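Local structure of nucleocapsid (Crimean-congo hemorrhagic fever virus, 4AKL) at residues Leu26-Thr31 against Asn415-Thr420; Pro76-Ala81 against Arg140-Thr145; Trp82-Gly87 against Val390-Ile395; Thr86-Lys91 against Lys135-Arg140; Ala146-Lys151 against Pro465-Tyr470. The protein binds single- and double-stranded RNA, probably helps to package the viral genome, and probably cuts double-stranded DNA without sequence specificity. One frame throughout, in Å; residues are numbered along the deposited sequence. Where two conformers were deposited one is given.

Contacts 2, 3 and 4 lie together, their centres about 10 to 12 Å apart. Contacts 2 and 3 share helix 77-83; contacts 3 and 4 share helix 86-98. Contact 5 touches all three, its centre about 13 Å from that of contact 2. Contact 1 is more peripheral, its centre about 15 Å from that of contact 2 and about 27 Å from that of contact 4. In sequence, contact 1 encloses contacts 2 to 4; contact 5 crosses contacts 1 and 3. Contacts 1, 3 and 5 join the first 151 residues to segments beyond residue 389; contacts 2 and 4 close shorter loops within the first 145. Both ends of the chain thus build one helical body.

Contact 1 (Leu26-Thr31 against Asn415-Thr420); sequences LVDTYT and NLRTNT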
# COMPACT_ATOMS: atom_id res chain seq x y z
N LEU A 26 -20.91 9.74 -19.05
CA LEU A 26 -19.60 9.81 -18.46
C LEU A 26 -18.59 10.43 -19.45
O LEU A 26 -18.67 10.18 -20.69
CB LEU A 26 -19.13 8.43 -18.06
CG LEU A 26 -19.97 7.67 -17.05
CD1 LEU A 26 -19.29 6.37 -16.71
CD2 LEU A 26 -20.18 8.49 -15.74
N VAL A 27 -17.66 11.21 -18.88
CA VAL A 27 -16.59 11.86 -19.64
C VAL A 27 -15.23 11.59 -19.01
O VAL A 27 -15.13 11.19 -17.84
CB VAL A 27 -16.78 13.39 -19.72
CG1 VAL A 27 -17.95 13.77 -20.69
CG2 VAL A 27 -16.94 13.99 -18.33
N ASP A 28 -14.19 11.80 -19.81
CA ASP A 28 -12.82 11.61 -19.36
C ASP A 28 -11.95 12.82 -19.66
O ASP A 28 -10.73 12.71 -19.79
CB ASP A 28 -12.25 10.32 -19.98
CG ASP A 28 -12.00 10.41 -21.47
OD1 ASP A 28 -12.47 11.36 -22.18
OD2 ASP A 28 -11.30 9.50 -21.93
N THR A 29 -12.60 13.98 -19.76
CA THR A 29 -11.92 15.25 -20.00
C THR A 29 -10.85 15.47 -18.92
O THR A 29 -9.70 15.81 -19.23
CB THR A 29 -12.91 16.44 -19.94
OG1 THR A 29 -14.14 16.07 -20.57
CG2 THR A 29 -12.33 17.67 -20.62
N TYR A 30 -11.25 15.29 -17.66
CA TYR A 30 -10.36 15.58 -16.52
C TYR A 30 -9.95 14.38 -15.73
O TYR A 30 -9.25 14.53 -14.73
CB TYR A 30 -11.02 16.61 -15.57
CG TYR A 30 -11.39 17.87 -16.29
CD1 TYR A 30 -10.40 18.75 -16.73
CD2 TYR A 30 -12.70 18.18 -16.57
CE1 TYR A 30 -10.71 19.90 -17.40
CE2 TYR A 30 -13.03 19.35 -17.27
CZ TYR A 30 -12.03 20.20 -17.67
OH TYR A 30 -12.35 21.36 -18.35
N THR A 31 -10.38 13.19 -16.15
CA THR A 31 -10.10 11.96 -15.44
C THR A 31 -9.51 10.93 -16.35
O THR A 31 -9.83 10.91 -17.52
CB THR A 31 -11.36 11.37 -14.82
OG1 THR A 31 -12.37 11.23 -15.82
CG2 THR A 31 -11.89 12.26 -13.72
N ASN A 415 -7.70 9.30 -9.88
CA ASN A 415 -8.32 9.30 -11.21
C ASN A 415 -8.25 10.68 -11.91
O ASN A 415 -8.55 10.76 -13.10
CB ASN A 415 -9.78 8.84 -11.11
CG ASN A 415 -10.36 8.49 -12.46
OD1 ASN A 415 -9.66 7.96 -13.35
ND2 ASN A 415 -11.64 8.79 -12.63
N LEU A 416 -7.87 11.75 -11.20
CA LEU A 416 -7.72 13.07 -11.84
C LEU A 416 -6.46 13.04 -12.67
O LEU A 416 -5.43 12.52 -12.18
CB LEU A 416 -7.64 14.22 -10.84
CG LEU A 416 -8.96 14.68 -10.22
CD1 LEU A 416 -8.68 15.57 -9.02
CD2 LEU A 416 -9.90 15.38 -11.24
N ARG A 417 -6.52 13.60 -13.90
CA ARG A 417 -5.37 13.56 -14.83
C ARG A 417 -4.18 14.30 -14.27
O ARG A 417 -4.34 15.23 -13.47
CB ARG A 417 -5.73 14.13 -16.23
CG ARG A 417 -6.68 13.26 -17.04
CD ARG A 417 -7.02 13.83 -18.41
NE ARG A 417 -7.91 12.93 -19.17
CZ ARG A 417 -7.53 11.84 -19.85
NH1 ARG A 417 -6.24 11.46 -19.93
NH2 ARG A 417 -8.46 11.11 -20.49
N THR A 418 -3.00 13.89 -14.69
CA THR A 418 -1.77 14.56 -14.34
C THR A 418 -1.10 15.25 -15.53
O THR A 418 -0.10 15.91 -15.35
CB THR A 418 -0.75 13.57 -13.71
OG1 THR A 418 -0.49 12.49 -14.62
CG2 THR A 418 -1.29 13.00 -12.34
N ASN A 419 -1.67 15.13 -16.74
CA ASN A 419 -0.99 15.65 -17.96
C ASN A 419 -1.08 17.17 -18.13
O ASN A 419 -1.91 17.83 -17.50
CB ASN A 419 -1.47 14.92 -19.20
CG ASN A 419 -2.98 14.82 -19.29
OD1 ASN A 419 -3.66 15.71 -19.81
ND2 ASN A 419 -3.52 13.69 -18.78
N THR A 420 -0.20 17.73 -18.95
CA THR A 420 -0.15 19.21 -19.10
C THR A 420 -1.26 19.75 -20.00
O THR A 420 -1.57 20.93 -19.90
CB THR A 420 1.21 19.70 -19.60
OG1 THR A 420 2.24 19.01 -18.90
CG2 THR A 420 1.37 21.22 -19.35
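Asp28 O is the best-held polar atom, with two donors from one side chain. Arg417 NE and Arg417 NH2 each donate to Asp28 O at 2.9 Å. This is a side-on grip on a single oxygen. The oxygen lies almost exactly in the guanidinium plane, and both nitrogens lie in its carbonyl plane. The Arg417 chain is extended from CG to NE, with chi2 and chi3 near 180°, so it reaches across to Asp28 of the other loop. Asp28 adds charge: its OD2 forms a long salt bridge to Arg417 NH2 at 3.6 Å. The carboxylate stands 75° from the guanidinium plane, so this is not a flat, paired bridge. Over one guanidinium face sits Thr31 O, 3.2 Å from Arg417 NE but at a poor angle for a hydrogen bond. The two loops, one after helix 10-24 and one before helix 425-440, meet in a single beta bridge between Thr31 and Leu416. Beside it Arg417 N donates to Tyr30 O at 3.0 Å, nearly straight at 167°. Asn415 O touches Thr31 CA at 3.1 Å in a CA-H...O contact. The side chain of Asn415 crosses Thr31 obliquely, ND2 lying 3.4 Å from Thr31 CB. That amide is spent on outside partners, OD1 on Ser33 N and ND2 on Cys74 O. Thr31 OG1 likewise bonds Ser33 and Ser35.

Contact 2 (Pro76-Ala81 against Arg140-Thr145); sequences PIYECA and RVNANT
The first turns of helix 77-83, with Pro76 at the N-cap position, meet the loop that follows helix 120-136. The loop includes a short 3-10 segment, 143-144. Glu79 carries the contact. The bend of its chain at chi2 (78°) sets OE2 between the two asparagine amides. Glu79 OE2 accepts two amide bonds. Asn144 ND2 donates to Glu79 OE2 at 2.9 Å in a nearly straight bond, coming from above the carboxylate plane. Asn142 ND2 also lies 2.9 Å from Glu79 OE2, meeting that oxygen on its anti lone pair in a more bent bond (145°). The other oxygen, OE1, bonds Ser33 OG. A buried carboxylate is therefore satisfied by neutral partners, two amides and a serine hydroxyl, which probably helps it keep its charge. Nearer the backbone, Glu79 CG packs on Thr145 CG2 at 3.7 Å. Thr145 also ties up the loop itself: Val141 N donates to Thr145 OG1 at 2.9 Å. The Tyr78 ring, with CG anti to the backbone N, points at the same loop. Tyr78 CE2 comes within 3.6 Å of Asn142 ND2; Val141 CG2 meets the ring edge, 4.2 Å from Tyr78 CE2. Tyr78 also meets helix 10-24, where its ring packs edge-to-face with Phe17 and its OH bonds Asn14. Phe466 touches Glu79, so helix 77-83 sits between helix 10-24 and the loop after helix 450-460.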
# COMPACT_ATOMS: atom_id res chain seq x y z
N PRO A 76 -13.47 6.57 -10.69
CA PRO A 76 -13.22 5.77 -11.90
C PRO A 76 -14.24 4.69 -11.94
O PRO A 76 -14.05 3.60 -11.37
CB PRO A 76 -11.81 5.25 -11.69
CG PRO A 76 -11.65 5.18 -10.31
CD PRO A 76 -12.46 6.30 -9.68
N ILE A 77 -15.34 5.00 -12.62
CA ILE A 77 -16.51 4.09 -12.65
C ILE A 77 -16.23 2.66 -13.03
O ILE A 77 -16.72 1.71 -12.36
CB ILE A 77 -17.58 4.61 -13.57
CG1 ILE A 77 -18.14 5.93 -13.01
CG2 ILE A 77 -18.70 3.60 -13.67
CD1 ILE A 77 -18.81 5.79 -11.59
N TYR A 78 -15.43 2.48 -14.06
CA TYR A 78 -15.18 1.14 -14.61
C TYR A 78 -14.53 0.27 -13.57
O TYR A 78 -14.98 -0.84 -13.31
CB TYR A 78 -14.28 1.22 -15.84
CG TYR A 78 -14.04 -0.11 -16.51
CD1 TYR A 78 -14.89 -0.57 -17.47
CD2 TYR A 78 -12.94 -0.93 -16.17
CE1 TYR A 78 -14.70 -1.77 -18.10
CE2 TYR A 78 -12.73 -2.17 -16.79
CZ TYR A 78 -13.61 -2.58 -17.75
OH TYR A 78 -13.43 -3.78 -18.39
N GLU A 79 -13.49 0.78 -12.95
CA GLU A 79 -12.71 -0.03 -12.02
C GLU A 79 -13.44 -0.20 -10.70
O GLU A 79 -13.38 -1.30 -10.13
CB GLU A 79 -11.32 0.54 -11.83
CG GLU A 79 -10.46 0.41 -13.06
CD GLU A 79 -10.73 1.45 -14.19
OE1 GLU A 79 -11.34 2.51 -13.92
OE2 GLU A 79 -10.30 1.18 -15.36
N CYS A 80 -14.13 0.86 -10.23
CA CYS A 80 -14.95 0.78 -9.01
C CYS A 80 -16.06 -0.26 -9.22
O CYS A 80 -16.32 -1.09 -8.34
CB CYS A 80 -15.55 2.15 -8.65
SG CYS A 80 -14.34 3.38 -8.14
N ALA A 81 -16.70 -0.22 -10.39
CA ALA A 81 -17.74 -1.22 -10.67
C ALA A 81 -17.13 -2.63 -10.70
O ALA A 81 -17.71 -3.58 -10.16
CB ALA A 81 -18.45 -0.93 -11.93
N ARG A 140 -6.67 -8.20 -12.22
CA ARG A 140 -6.17 -7.40 -13.32
C ARG A 140 -7.02 -7.56 -14.58
O ARG A 140 -7.07 -8.63 -15.11
CB ARG A 140 -4.70 -7.79 -13.66
CG ARG A 140 -4.01 -6.81 -14.62
CD ARG A 140 -2.86 -7.43 -15.38
NE ARG A 140 -2.43 -6.55 -16.46
CZ ARG A 140 -1.25 -5.94 -16.55
NH1 ARG A 140 -0.31 -6.12 -15.63
NH2 ARG A 140 -1.01 -5.16 -17.58
N VAL A 141 -7.67 -6.49 -15.03
CA VAL A 141 -8.36 -6.49 -16.32
C VAL A 141 -7.86 -5.36 -17.21
O VAL A 141 -8.31 -5.25 -18.32
CB VAL A 141 -9.88 -6.36 -16.18
CG1 VAL A 141 -10.45 -7.67 -15.65
CG2 VAL A 141 -10.25 -5.18 -15.31
N ASN A 142 -6.96 -4.52 -16.71
CA ASN A 142 -6.40 -3.38 -17.47
C ASN A 142 -5.25 -2.79 -16.65
O ASN A 142 -4.98 -3.27 -15.52
CB ASN A 142 -7.45 -2.29 -17.84
CG ASN A 142 -8.18 -1.65 -16.61
OD1 ASN A 142 -7.73 -1.68 -15.42
ND2 ASN A 142 -9.33 -1.02 -16.92
N ALA A 143 -4.57 -1.78 -17.19
CA ALA A 143 -3.43 -1.16 -16.50
C ALA A 143 -3.86 -0.50 -15.18
O ALA A 143 -3.10 -0.49 -14.24
CB ALA A 143 -2.74 -0.13 -17.39
N ASN A 144 -5.08 0.03 -15.12
CA ASN A 144 -5.61 0.65 -13.87
C ASN A 144 -5.77 -0.35 -12.74
O ASN A 144 -5.83 0.04 -11.61
CB ASN A 144 -6.97 1.34 -14.14
CG ASN A 144 -6.85 2.60 -15.03
OD1 ASN A 144 -5.77 3.25 -15.15
ND2 ASN A 144 -8.00 2.98 -15.65
N THR A 145 -5.84 -1.66 -13.05
CA THR A 145 -6.02 -2.70 -12.03
C THR A 145 -4.80 -3.62 -11.92
O THR A 145 -4.93 -4.77 -11.48
CB THR A 145 -7.30 -3.50 -12.35
OG1 THR A 145 -7.27 -3.96 -13.73
CG2 THR A 145 -8.58 -2.62 -12.06

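Contact 3 (Trp82-Gly87 against Val390-Ile395); sequences WASSTG and VCFGTI
Ser84 CB points toward the end of helix 385-392 and comes within 4.1 Å of Cys391 O. With chi1 at -72°, OG lies beside the backbone N and anti to the carbonyl carbon. That puts Ser84 OG 2.9 Å from Cys391 O, a weak hydrogen bond. The hydroxyl proton is contested, because Cys80 O, in the last turn of helix 77-83, is also a weak partner. A water lies 2.9 Å from Ser84 OG and donates to Ile395 O at 2.7 Å, so it links the hydroxyl to the chain beyond the helix. The tip also rests on Phe392, with Ser84 OG 3.4 Å from Phe392 CA. The Phe392 ring presents its edge to this region. Ser84 OG is 3.7 Å from Phe392 CD1, and Ala83 O is 3.8 Å from Phe392 CE1, both in the ring plane. One face of the ring is covered by Cys391 CB, which sits over its centre. Phe324 and Tyr311 also meet this ring edge-to-face, and Tyr311 OH bonds Ala83 O. Alongside, Ala83 CB packs against Cys391 O. Ser84 is the first residue to leave helical torsions after helix 77-83. Ser85 then takes the N-cap position of helix 86-98, with OG weakly bonded to Ile88 N and donating to Trp82 O. This is a tight helix-to-helix link with a serine N-cap, its turn packed on the C-terminal end of another helix.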
# COMPACT_ATOMS: atom_id res chain seq x y z
N TRP A 82 -15.97 -2.78 -11.32
CA TRP A 82 -15.30 -4.08 -11.34
C TRP A 82 -14.96 -4.58 -9.91
O TRP A 82 -15.18 -5.75 -9.58
CB TRP A 82 -14.03 -3.99 -12.19
CG TRP A 82 -13.13 -5.21 -12.19
CD1 TRP A 82 -11.90 -5.31 -11.60
CD2 TRP A 82 -13.36 -6.48 -12.83
NE1 TRP A 82 -11.36 -6.54 -11.82
CE2 TRP A 82 -12.22 -7.29 -12.58
CE3 TRP A 82 -14.42 -7.02 -13.60
CZ2 TRP A 82 -12.12 -8.62 -13.04
CZ3 TRP A 82 -14.31 -8.32 -14.07
CH2 TRP A 82 -13.17 -9.11 -13.78
N ALA A 83 -14.45 -3.68 -9.08
CA ALA A 83 -14.07 -3.99 -7.69
C ALA A 83 -15.29 -4.36 -6.81
O ALA A 83 -15.11 -4.96 -5.79
CB ALA A 83 -13.27 -2.79 -7.08
N SER A 84 -16.49 -3.98 -7.22
CA SER A 84 -17.71 -4.21 -6.49
C SER A 84 -18.64 -5.19 -7.21
O SER A 84 -19.79 -5.35 -6.78
CB SER A 84 -18.43 -2.89 -6.36
OG SER A 84 -17.79 -2.01 -5.45
N SER A 85 -18.17 -5.79 -8.31
CA SER A 85 -18.97 -6.71 -9.14
C SER A 85 -19.29 -8.00 -8.42
O SER A 85 -18.53 -8.43 -7.55
CB SER A 85 -18.26 -7.03 -10.46
OG SER A 85 -17.02 -7.64 -10.25
N THR A 86 -20.42 -8.63 -8.79
CA THR A 86 -20.80 -9.86 -8.11
C THR A 86 -19.67 -10.86 -8.14
O THR A 86 -19.39 -11.52 -7.09
CB THR A 86 -22.07 -10.48 -8.64
OG1 THR A 86 -22.01 -10.60 -10.07
CG2 THR A 86 -23.34 -9.61 -8.17
N GLY A 87 -18.99 -10.96 -9.29
CA GLY A 87 -17.88 -11.93 -9.48
C GLY A 87 -16.66 -11.71 -8.61
O GLY A 87 -16.12 -12.66 -7.99
N VAL A 390 -13.60 4.13 -1.48
CA VAL A 390 -13.27 4.22 -2.91
C VAL A 390 -13.51 2.88 -3.64
O VAL A 390 -13.90 2.87 -4.80
CB VAL A 390 -11.84 4.77 -3.17
CG1 VAL A 390 -10.77 3.76 -2.76
CG2 VAL A 390 -11.69 5.15 -4.61
N CYS A 391 -13.33 1.74 -2.97
CA CYS A 391 -13.60 0.46 -3.63
C CYS A 391 -15.07 0.08 -3.84
O CYS A 391 -15.45 -0.47 -4.88
CB CYS A 391 -12.96 -0.65 -2.82
SG CYS A 391 -11.20 -0.61 -2.59
N PHE A 392 -15.89 0.36 -2.80
CA PHE A 392 -17.28 -0.15 -2.70
C PHE A 392 -18.35 0.93 -2.54
O PHE A 392 -19.55 0.60 -2.55
CB PHE A 392 -17.43 -1.07 -1.49
CG PHE A 392 -16.32 -2.07 -1.31
CD1 PHE A 392 -15.90 -2.88 -2.35
CD2 PHE A 392 -15.73 -2.24 -0.08
CE1 PHE A 392 -14.90 -3.80 -2.15
CE2 PHE A 392 -14.71 -3.16 0.10
CZ PHE A 392 -14.32 -3.92 -0.91
N GLY A 393 -17.93 2.18 -2.39
CA GLY A 393 -18.85 3.26 -2.07
C GLY A 393 -19.07 4.40 -3.01
O GLY A 393 -19.86 5.26 -2.69
N THR A 394 -18.39 4.44 -4.16
CA THR A 394 -18.65 5.50 -5.14
C THR A 394 -19.84 5.14 -5.98
O THR A 394 -20.48 6.03 -6.58
CB THR A 394 -17.45 5.75 -6.04
OG1 THR A 394 -17.25 4.62 -6.92
CG2 THR A 394 -16.18 6.04 -5.21
N ILE A 395 -20.13 3.85 -6.03
CA ILE A 395 -21.33 3.31 -6.69
C ILE A 395 -22.07 2.41 -5.68
O ILE A 395 -21.50 1.43 -5.22
CB ILE A 395 -20.95 2.44 -7.91
CG1 ILE A 395 -20.07 3.19 -8.95
CG2 ILE A 395 -22.16 1.96 -8.56
CD1 ILE A 395 -19.49 2.28 -10.08
O HOH W 1 -18.95 0.64 -5.82

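Contact 4 (Thr86-Lys91 against Lys135-Arg140); sequences TGIVKK and KDIGFR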
# COMPACT_ATOMS: atom_id res chain seq x y z
N THR A 86 -20.42 -8.63 -8.79
CA THR A 86 -20.80 -9.86 -8.11
C THR A 86 -19.67 -10.86 -8.14
O THR A 86 -19.39 -11.52 -7.09
CB THR A 86 -22.07 -10.48 -8.64
OG1 THR A 86 -22.01 -10.60 -10.07
CG2 THR A 86 -23.34 -9.61 -8.17
N GLY A 87 -18.99 -10.96 -9.29
CA GLY A 87 -17.88 -11.93 -9.48
C GLY A 87 -16.66 -11.71 -8.61
O GLY A 87 -16.12 -12.66 -7.99
N ILE A 88 -16.22 -10.46 -8.55
CA ILE A 88 -15.05 -10.10 -7.73
C ILE A 88 -15.39 -10.13 -6.20
O ILE A 88 -14.61 -10.61 -5.39
CB ILE A 88 -14.48 -8.76 -8.20
CG1 ILE A 88 -13.92 -8.92 -9.62
CG2 ILE A 88 -13.45 -8.23 -7.19
CD1 ILE A 88 -12.68 -9.82 -9.70
N VAL A 89 -16.55 -9.63 -5.83
CA VAL A 89 -17.03 -9.79 -4.42
C VAL A 89 -16.99 -11.26 -3.94
O VAL A 89 -16.48 -11.54 -2.83
CB VAL A 89 -18.41 -9.12 -4.21
CG1 VAL A 89 -19.09 -9.57 -2.86
CG2 VAL A 89 -18.25 -7.59 -4.23
N LYS A 90 -17.52 -12.19 -4.75
CA LYS A 90 -17.49 -13.61 -4.38
C LYS A 90 -16.06 -14.16 -4.31
O LYS A 90 -15.66 -14.75 -3.34
CB LYS A 90 -18.29 -14.48 -5.34
CG LYS A 90 -19.75 -14.59 -5.00
CD LYS A 90 -20.51 -15.51 -5.96
CE LYS A 90 -20.90 -14.80 -7.26
NZ LYS A 90 -21.26 -15.81 -8.36
N LYS A 91 -15.31 -13.97 -5.37
CA LYS A 91 -13.96 -14.49 -5.41
C LYS A 91 -13.10 -13.84 -4.37
O LYS A 91 -12.40 -14.54 -3.65
CB LYS A 91 -13.36 -14.35 -6.78
CG LYS A 91 -14.05 -15.32 -7.80
CD LYS A 91 -13.28 -15.44 -9.06
CE LYS A 91 -13.29 -14.18 -9.89
NZ LYS A 91 -12.85 -14.51 -11.34
N LYS A 135 -3.64 -12.08 -8.39
CA LYS A 135 -3.43 -13.14 -9.36
C LYS A 135 -4.53 -14.23 -9.31
O LYS A 135 -5.11 -14.57 -10.34
CB LYS A 135 -2.05 -13.80 -9.15
CG LYS A 135 -0.82 -13.00 -9.70
CD LYS A 135 0.31 -13.95 -10.25
CE LYS A 135 -0.09 -14.66 -11.58
NZ LYS A 135 1.03 -15.41 -12.32
N ASP A 136 -4.78 -14.77 -8.12
CA ASP A 136 -5.74 -15.87 -7.96
C ASP A 136 -7.16 -15.51 -8.41
O ASP A 136 -7.80 -16.32 -9.05
CB ASP A 136 -5.77 -16.37 -6.49
CG ASP A 136 -4.46 -17.10 -6.09
OD1 ASP A 136 -3.56 -17.33 -6.94
OD2 ASP A 136 -4.34 -17.44 -4.90
N ILE A 137 -7.64 -14.30 -8.09
CA ILE A 137 -9.03 -13.95 -8.47
C ILE A 137 -9.18 -13.32 -9.89
O ILE A 137 -10.31 -12.93 -10.30
CB ILE A 137 -9.74 -13.07 -7.36
CG1 ILE A 137 -9.27 -11.58 -7.38
CG2 ILE A 137 -9.55 -13.72 -5.99
CD1 ILE A 137 -10.12 -10.64 -6.45
N GLY A 138 -8.07 -13.21 -10.64
CA GLY A 138 -8.05 -12.45 -11.88
C GLY A 138 -8.44 -10.99 -11.71
O GLY A 138 -9.26 -10.48 -12.46
N PHE A 139 -7.89 -10.31 -10.72
CA PHE A 139 -8.27 -8.89 -10.49
C PHE A 139 -7.88 -7.99 -11.68
O PHE A 139 -8.67 -7.13 -12.10
CB PHE A 139 -7.68 -8.29 -9.19
CG PHE A 139 -8.21 -6.88 -8.88
CD1 PHE A 139 -9.55 -6.69 -8.54
CD2 PHE A 139 -7.40 -5.77 -8.96
CE1 PHE A 139 -10.04 -5.44 -8.29
CE2 PHE A 139 -7.87 -4.49 -8.70
CZ PHE A 139 -9.18 -4.31 -8.38
N ARG A 140 -6.67 -8.20 -12.22
CA ARG A 140 -6.17 -7.40 -13.32
C ARG A 140 -7.02 -7.56 -14.58
O ARG A 140 -7.07 -8.63 -15.11
CB ARG A 140 -4.70 -7.79 -13.66
CG ARG A 140 -4.01 -6.81 -14.62
CD ARG A 140 -2.86 -7.43 -15.38
NE ARG A 140 -2.43 -6.55 -16.46
CZ ARG A 140 -1.25 -5.94 -16.55
NH1 ARG A 140 -0.31 -6.12 -15.63
NH2 ARG A 140 -1.01 -5.16 -17.58
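Ile137 takes the crowded position, with CG1 between the backbone N and the carbonyl carbon (chi1 77°). Ile137 CG2 is then anti to the carbonyl carbon and turns to the backbone of Lys91, 3.8 Å from Lys91 O. Lys91 is bent at chi3 (-70°), which brings NZ to the Ile137 carbonyl oxygen. Nearer the backbone, Lys91 CB lies 3.9 Å from Ile137 CB. One turn earlier, Ile88 CG2 is anti to the backbone N and meets Ile137 CD1 at 4.2 Å; the two isoleucines cross at about a right angle. Ile88 CG2 also comes to the edge of the Phe139 ring, 4.4 Å from Phe139 CD1. Gly138 has positive phi (58°) and closes a Schellman motif at the end of helix 120-136. After this turn the Phe139 ring presents its edge to Ile88 and also meets the Trp82 ring. Lys91 NZ bonds Ile137 O only weakly, at 3.2 Å. The single polar bond across is weak, so apolar packing around buried Ile137 probably carries most of the contact. The ammonium would probably suit the carbonyl oxygen at the C-terminal end of helix 120-136, where the partial charge is negative.

Contact 5 (Ala146-Lys151 against Pro465-Tyr470); sequences AALSNK and PFQNAY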
# COMPACT_ATOMS: atom_id res chain seq x y z
N ALA A 146 -3.64 -3.12 -12.34
CA ALA A 146 -2.39 -3.90 -12.38
C ALA A 146 -1.53 -3.68 -11.17
O ALA A 146 -1.71 -2.70 -10.43
CB ALA A 146 -1.54 -3.54 -13.69
N ALA A 147 -0.61 -4.62 -10.96
CA ALA A 147 0.51 -4.45 -10.02
C ALA A 147 1.62 -3.77 -10.78
O ALA A 147 2.11 -4.30 -11.76
CB ALA A 147 0.96 -5.79 -9.46
N LEU A 148 2.01 -2.60 -10.34
CA LEU A 148 3.05 -1.81 -11.00
C LEU A 148 4.40 -2.36 -10.66
O LEU A 148 4.61 -2.87 -9.57
CB LEU A 148 2.96 -0.34 -10.57
CG LEU A 148 1.71 0.38 -11.09
CD1 LEU A 148 1.51 1.71 -10.40
CD2 LEU A 148 1.82 0.55 -12.57
N SER A 149 5.31 -2.25 -11.63
CA SER A 149 6.66 -2.77 -11.49
C SER A 149 7.72 -1.96 -12.23
O SER A 149 8.83 -2.43 -12.38
CB SER A 149 6.69 -4.18 -12.04
OG SER A 149 6.85 -4.13 -13.47
N ASN A 150 7.37 -0.75 -12.70
CA ASN A 150 8.35 0.12 -13.37
C ASN A 150 9.05 0.90 -12.23
O ASN A 150 9.14 0.35 -11.10
CB ASN A 150 7.66 1.00 -14.42
CG ASN A 150 7.51 0.30 -15.78
OD1 ASN A 150 7.58 -0.96 -15.92
ND2 ASN A 150 7.32 1.14 -16.83
N LYS A 151 9.53 2.13 -12.50
CA LYS A 151 10.22 2.97 -11.52
C LYS A 151 9.40 4.22 -11.21
O LYS A 151 8.46 4.57 -11.96
CB LYS A 151 11.60 3.37 -12.06
CG LYS A 151 12.55 2.19 -12.30
CD LYS A 151 13.91 2.64 -12.86
CE LYS A 151 14.83 1.44 -13.07
NZ LYS A 151 15.00 0.65 -11.80
N PRO A 465 -6.72 4.28 -8.06
CA PRO A 465 -6.69 3.71 -6.72
C PRO A 465 -6.55 2.18 -6.66
O PRO A 465 -6.22 1.67 -5.59
CB PRO A 465 -8.04 4.14 -6.09
CG PRO A 465 -8.89 4.53 -7.18
CD PRO A 465 -8.00 4.95 -8.34
N PHE A 466 -6.80 1.48 -7.80
CA PHE A 466 -6.79 0.03 -7.85
C PHE A 466 -5.47 -0.60 -8.28
O PHE A 466 -5.41 -1.79 -8.42
CB PHE A 466 -7.95 -0.47 -8.70
CG PHE A 466 -9.24 0.00 -8.17
CD1 PHE A 466 -9.81 -0.62 -7.09
CD2 PHE A 466 -9.87 1.11 -8.71
CE1 PHE A 466 -11.04 -0.15 -6.52
CE2 PHE A 466 -11.08 1.57 -8.16
CZ PHE A 466 -11.66 0.92 -7.05
N GLN A 467 -4.45 0.22 -8.47
CA GLN A 467 -3.10 -0.23 -8.72
C GLN A 467 -2.37 -0.54 -7.44
O GLN A 467 -2.56 0.13 -6.47
CB GLN A 467 -2.31 0.83 -9.51
CG GLN A 467 -2.61 0.80 -10.96
CD GLN A 467 -2.29 2.08 -11.69
OE1 GLN A 467 -2.11 3.17 -11.09
NE2 GLN A 467 -2.22 1.98 -13.02
N ASN A 468 -1.56 -1.58 -7.45
CA ASN A 468 -0.66 -1.93 -6.35
C ASN A 468 0.68 -1.45 -6.79
O ASN A 468 1.11 -1.74 -7.94
CB ASN A 468 -0.71 -3.44 -6.08
CG ASN A 468 0.45 -3.96 -5.18
OD1 ASN A 468 1.65 -3.74 -5.45
ND2 ASN A 468 0.08 -4.68 -4.13
N ALA A 469 1.38 -0.73 -5.91
CA ALA A 469 2.68 -0.14 -6.30
C ALA A 469 3.84 -0.67 -5.47
O ALA A 469 4.92 -0.03 -5.44
CB ALA A 469 2.61 1.41 -6.24
N TYR A 470 3.65 -1.82 -4.83
CA TYR A 470 4.68 -2.41 -4.00
C TYR A 470 6.01 -2.61 -4.75
O TYR A 470 7.03 -2.27 -4.19
CB TYR A 470 4.25 -3.74 -3.33
CG TYR A 470 5.38 -4.35 -2.48
CD1 TYR A 470 5.91 -3.64 -1.42
CD2 TYR A 470 5.89 -5.63 -2.72
CE1 TYR A 470 6.91 -4.14 -0.64
CE2 TYR A 470 6.91 -6.16 -1.90
CZ TYR A 470 7.41 -5.38 -0.87
OH TYR A 470 8.40 -5.81 -0.03
O HOH W 2 3.55 -3.87 -7.40
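The tight part of the contact is the backbone pairing at Leu148. Leu148 N donates to Asn468 O at 2.7 Å, with 168° at the hydrogen and the donor nearly along the C=O axis. The next bond back is longer: Asn468 N to Ala146 O at 3.2 Å. Gln467 CA adds a CA-H...O contact to Ala146 O at 3.3 Å. Ala147 and Asn468 form a single parallel beta bridge, and the two segments lead on to strands 155-156 and 480-481, which are also parallel. Leu148 CD1 packs beside the pairing, on Ala469 CB and on the Gln467 side chain, 4.0 Å from Gln467 OE1. That amide is held by Gln463 N and Ala143 O. Asn468 OD1 accepts from Tyr470 N at 2.8 Å, an Asx turn. A water sits 2.6 Å from Leu148 O and 2.7 Å from Asn468 OD1, though more acceptors compete than it has protons. From Ser149 to Lys151 the chain is exposed and turns off from 465-470; its bonds there run to Lys473.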